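Local coordinates for water-soluble chlorophyll protein (Brassicaceae, PDB 5HPZ) that binds chlorophyll in a water-soluble beta-trefoil of the Kunitz inhibitor family and probably tunes the pigment's spectrum by deforming its ring, at residues Trp97-Ile111 with Pro155-Leu167. Sequence-based numbering, arbitrary orientation.
Sequences WAVDVSSSAAKEPAI and PQLIATNDDAKTL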
loop_
_atom_site.group_PDB
_atom_site.type_symbol
_atom_site.label_atom_id
_atom_site.label_comp_id
_atom_site.label_asym_id
_atom_site.label_seq_id
_atom_site.Cartn_x
_atom_site.Cartn_y
_atom_site.Cartn_z
ATOM N N TRP A 97 19.515 9.225 10.887
ATOM C CA TRP A 97 18.474 9.629 11.813
ATOM C C TRP A 97 18.570 11.097 11.992
ATOM O O TRP A 97 19.671 11.671 11.962
ATOM C CB TRP A 97 18.634 8.959 13.180
ATOM C CG TRP A 97 18.475 7.454 13.231
ATOM C CD1 TRP A 97 18.602 6.557 12.226
ATOM C CD2 TRP A 97 18.077 6.708 14.375
ATOM N NE1 TRP A 97 18.370 5.280 12.696
ATOM C CE2 TRP A 97 18.021 5.356 14.006
ATOM C CE3 TRP A 97 17.788 7.059 15.688
ATOM C CZ2 TRP A 97 17.650 4.349 14.907
ATOM C CZ3 TRP A 97 17.435 6.088 16.558
ATOM C CH2 TRP A 97 17.363 4.761 16.189
ATOM N N ALA A 98 17.418 11.719 12.201
ATOM C CA ALA A 98 17.353 13.108 12.396
ATOM C C ALA A 98 16.032 13.442 13.062
ATOM O O ALA A 98 15.090 12.692 12.980
ATOM C CB ALA A 98 17.470 13.781 11.062
ATOM N N VAL A 99 15.952 14.580 13.710
ATOM C CA VAL A 99 14.733 15.000 14.355
ATOM C C VAL A 99 13.976 15.819 13.349
ATOM O O VAL A 99 14.557 16.708 12.761
ATOM C CB VAL A 99 15.007 15.920 15.566
ATOM C CG1 VAL A 99 13.733 16.570 16.079
ATOM C CG2 VAL A 99 15.677 15.147 16.679
ATOM N N ASP A 100 12.682 15.546 13.149
ATOM C CA ASP A 100 11.848 16.297 12.176
ATOM C C ASP A 100 11.933 17.798 12.555
ATOM O O ASP A 100 11.527 18.159 13.642
ATOM C CB ASP A 100 10.400 15.783 12.237
ATOM C CG ASP A 100 9.444 16.439 11.231
ATOM O OD1 ASP A 100 9.847 17.177 10.288
ATOM O OD2 ASP A 100 8.230 16.187 11.422
ATOM N N VAL A 101 12.480 18.649 11.672
ATOM C CA VAL A 101 12.391 20.108 11.869
ATOM C C VAL A 101 11.608 20.814 10.754
ATOM O O VAL A 101 11.714 22.013 10.582
ATOM C CB VAL A 101 13.779 20.744 12.058
ATOM C CG1 VAL A 101 14.479 20.151 13.284
ATOM C CG2 VAL A 101 14.615 20.586 10.778
ATOM N N SER A 102 10.775 20.070 10.047
ATOM C CA SER A 102 9.958 20.610 8.988
ATOM C C SER A 102 8.881 21.504 9.546
ATOM O O SER A 102 8.599 21.492 10.745
ATOM C CB SER A 102 9.317 19.467 8.181
ATOM O OG SER A 102 8.239 18.890 8.903
ATOM N N SER A 103 8.231 22.259 8.664
ATOM C CA SER A 103 7.147 23.143 9.096
ATOM C C SER A 103 5.926 22.368 9.633
ATOM O O SER A 103 5.067 22.950 10.243
ATOM C CB SER A 103 6.719 24.069 7.953
ATOM O OG SER A 103 6.429 23.283 6.824
ATOM N N SER A 104 5.844 21.059 9.436
ATOM C CA SER A 104 4.721 20.313 9.989
ATOM C C SER A 104 5.133 19.500 11.192
ATOM O O SER A 104 4.357 18.708 11.659
ATOM C CB SER A 104 4.096 19.399 8.914
ATOM O OG SER A 104 5.087 18.595 8.297
ATOM N N ALA A 105 6.342 19.672 11.704
ATOM C CA ALA A 105 6.809 18.812 12.811
ATOM C C ALA A 105 5.842 18.937 13.977
ATOM O O ALA A 105 5.296 19.987 14.197
ATOM C CB ALA A 105 8.228 19.188 13.249
ATOM N N ALA A 106 5.620 17.858 14.710
ATOM C CA ALA A 106 4.735 17.900 15.882
ATOM C C ALA A 106 5.450 18.514 17.083
ATOM O O ALA A 106 6.696 18.572 17.113
ATOM C CB ALA A 106 4.284 16.483 16.218
ATOM N N LYS A 107 4.686 18.897 18.108
ATOM C CA LYS A 107 5.269 19.464 19.318
ATOM C C LYS A 107 6.300 18.519 19.894
ATOM O O LYS A 107 7.323 18.960 20.379
ATOM C CB LYS A 107 4.203 19.780 20.387
ATOM C CG LYS A 107 3.565 21.154 20.273
ATOM N N GLU A 108 6.038 17.212 19.846
ATOM C CA GLU A 108 7.069 16.189 20.134
ATOM C C GLU A 108 7.491 15.634 18.777
ATOM O O GLU A 108 6.791 14.836 18.203
ATOM C CB GLU A 108 6.469 15.064 21.006
ATOM C CG GLU A 108 6.102 15.497 22.432
ATOM C CD GLU A 108 5.714 14.321 23.329
ATOM O OE1 GLU A 108 4.934 13.451 22.887
ATOM O OE2 GLU A 108 6.163 14.266 24.480
ATOM N N PRO A 109 8.603 16.093 18.228
ATOM C CA PRO A 109 8.701 15.815 16.810
ATOM C C PRO A 109 9.158 14.398 16.525
ATOM O O PRO A 109 9.957 13.790 17.286
ATOM C CB PRO A 109 9.747 16.827 16.346
ATOM C CG PRO A 109 10.618 17.014 17.545
ATOM C CD PRO A 109 9.675 16.987 18.704
ATOM N N ALA A 110 8.708 13.888 15.407
ATOM C CA ALA A 110 9.065 12.538 15.048
ATOM C C ALA A 110 10.587 12.459 14.787
ATOM O O ALA A 110 11.196 13.413 14.369
ATOM C CB ALA A 110 8.303 12.137 13.835
ATOM N N ILE A 111 11.182 11.303 15.030
ATOM C CA ILE A 111 12.520 11.033 14.543
ATOM C C ILE A 111 12.357 10.453 13.123
ATOM O O ILE A 111 11.624 9.477 12.913
ATOM C CB ILE A 111 13.257 9.990 15.410
ATOM C CG1 ILE A 111 13.219 10.361 16.902
ATOM C CG2 ILE A 111 14.734 9.872 14.971
ATOM C CD1 ILE A 111 13.817 11.705 17.226
ATOM N N PRO A 155 5.354 1.119 18.774
ATOM C CA PRO A 155 5.958 2.384 19.250
ATOM C C PRO A 155 6.725 3.156 18.153
ATOM O O PRO A 155 7.549 2.555 17.448
ATOM C CB PRO A 155 6.929 1.918 20.299
ATOM C CG PRO A 155 6.307 0.670 20.831
ATOM C CD PRO A 155 5.671 -0.012 19.667
ATOM N N GLN A 156 6.405 4.428 17.984
ATOM C CA GLN A 156 7.080 5.258 17.010
ATOM C C GLN A 156 8.016 6.198 17.742
ATOM O O GLN A 156 7.619 6.770 18.782
ATOM C CB GLN A 156 6.049 6.054 16.271
ATOM C CG GLN A 156 6.669 7.074 15.399
ATOM C CD GLN A 156 5.676 8.024 14.829
ATOM O OE1 GLN A 156 4.488 7.757 14.771
ATOM N NE2 GLN A 156 6.174 9.162 14.393
ATOM N N LEU A 157 9.218 6.419 17.194
ATOM C CA LEU A 157 10.186 7.259 17.849
ATOM C C LEU A 157 9.867 8.672 17.653
ATOM O O LEU A 157 9.642 9.104 16.531
ATOM C CB LEU A 157 11.615 7.029 17.366
ATOM C CG LEU A 157 12.383 5.944 18.093
ATOM C CD1 LEU A 157 11.721 4.561 17.927
ATOM C CD2 LEU A 157 13.804 5.924 17.610
ATOM N N ILE A 158 9.915 9.414 18.767
ATOM C CA ILE A 158 9.875 10.872 18.792
ATOM C C ILE A 158 10.936 11.451 19.724
ATOM O O ILE A 158 11.577 10.740 20.480
ATOM C CB ILE A 158 8.529 11.356 19.297
ATOM C CG1 ILE A 158 8.331 10.848 20.727
ATOM C CG2 ILE A 158 7.431 10.937 18.319
ATOM C CD1 ILE A 158 6.909 10.911 21.200
ATOM N N ALA A 159 11.176 12.751 19.638
ATOM C CA ALA A 159 11.957 13.460 20.636
ATOM C C ALA A 159 11.035 14.157 21.642
ATOM O O ALA A 159 10.104 14.856 21.281
ATOM C CB ALA A 159 12.923 14.480 20.011
ATOM N N THR A 160 11.339 13.979 22.921
ATOM C CA THR A 160 10.444 14.424 23.967
ATOM C C THR A 160 11.261 14.765 25.200
ATOM O O THR A 160 12.331 14.196 25.428
ATOM C CB THR A 160 9.460 13.297 24.327
ATOM O OG1 THR A 160 8.513 13.765 25.275
ATOM C CG2 THR A 160 10.157 12.106 24.932
ATOM N N ASN A 161 10.767 15.696 26.004
ATOM C CA ASN A 161 11.327 15.887 27.329
ATOM C C ASN A 161 10.423 15.341 28.428
ATOM O O ASN A 161 10.646 15.646 29.586
ATOM C CB ASN A 161 11.640 17.367 27.547
ATOM C CG ASN A 161 12.742 17.849 26.634
ATOM O OD1 ASN A 161 13.869 17.357 26.691
ATOM N ND2 ASN A 161 12.430 18.797 25.791
ATOM N N ASP A 162 9.416 14.554 28.072
ATOM C CA ASP A 162 8.652 13.793 29.052
ATOM C C ASP A 162 9.394 12.522 29.463
ATOM O O ASP A 162 9.510 11.551 28.663
ATOM C CB ASP A 162 7.314 13.459 28.459
ATOM C CG ASP A 162 6.422 12.714 29.393
ATOM O OD1 ASP A 162 6.884 12.137 30.409
ATOM O OD2 ASP A 162 5.232 12.687 29.041
ATOM N N ASP A 163 9.894 12.532 30.698
ATOM C CA ASP A 163 10.719 11.453 31.228
ATOM C C ASP A 163 9.983 10.088 31.189
ATOM O O ASP A 163 10.624 9.043 31.091
ATOM C CB ASP A 163 11.155 11.737 32.703
ATOM C CG ASP A 163 12.222 12.847 32.841
ATOM O OD1 ASP A 163 12.831 13.285 31.842
ATOM O OD2 ASP A 163 12.500 13.285 33.988
ATOM N N ALA A 164 8.658 10.081 31.307
ATOM C CA ALA A 164 7.930 8.813 31.306
ATOM C C ALA A 164 7.924 8.159 29.873
ATOM O O ALA A 164 7.559 6.992 29.701
ATOM C CB ALA A 164 6.518 9.037 31.787
ATOM N N LYS A 165 8.333 8.915 28.851
ATOM C CA LYS A 165 8.313 8.396 27.511
ATOM C C LYS A 165 9.651 7.898 26.993
ATOM O O LYS A 165 9.719 7.393 25.865
ATOM C CB LYS A 165 7.756 9.408 26.558
ATOM C CG LYS A 165 6.278 9.633 26.746
ATOM C CD LYS A 165 5.844 10.546 25.644
ATOM C CE LYS A 165 4.428 10.977 25.907
ATOM N NZ LYS A 165 4.238 12.334 25.389
ATOM N N THR A 166 10.696 7.998 27.801
ATOM C CA THR A 166 12.040 7.595 27.355
ATOM C C THR A 166 12.078 6.155 26.847
ATOM O O THR A 166 11.441 5.270 27.407
ATOM C CB THR A 166 13.012 7.785 28.494
ATOM O OG1 THR A 166 13.048 9.190 28.761
ATOM C CG2 THR A 166 14.435 7.302 28.122
ATOM N N LEU A 167 12.785 5.964 25.744
ATOM C CA LEU A 167 13.010 4.643 25.167
ATOM C C LEU A 167 14.334 4.112 25.646
ATOM O O LEU A 167 15.374 4.685 25.322
ATOM C CB LEU A 167 13.000 4.726 23.638
ATOM C CG LEU A 167 13.265 3.350 22.978
ATOM C CD1 LEU A 167 12.154 2.349 23.294
ATOM C CD2 LEU A 167 13.362 3.620 21.476
HETATM O O HOH W 1 9.321 8.336 13.871
#
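The E108 carboxylate is held between T160, at the end of strand 155-160, and K165 of the 3-10 segment that follows. K165 NZ forms a salt bridge with E108 OE1 at 2.8 Å, meeting the carboxylate on its syn side and close to its plane. A weaker bond runs from the same NZ to OE2. T160 OG1 donates to E108 OE2 from well above that plane, 47° out of it. OG1 stands anti to the T160 backbone N (chi1 -175°). There it also accepts from D162 N, closing an ST turn. Two donors from different directions probably fix the carboxylate's rotation.

Next to this group, the backbones make a single bridge at A110 and I158. A159 N donates to P109 O at 2.8 Å, and I111 N to L157 O at 3.1 Å. A water within hydrogen-bonding distance of I111 O, L157 O and Q156 NE2 links the segments.

I111 and W97 are both buried. I111 CG1 packs on L157 CB at 3.7 Å, and its CD1 reaches A159 CB. W97 CZ3 meets L157 CD2 obliquely at 3.8 Å.

The contact joins the loop between strands 97-99 and 111-113 to strand 155-160. Strand 44-47 adjoins W97 and I111; strand 142-148 pairs antiparallel with strand 155-160, its V144 and I147 touching L157 and I158.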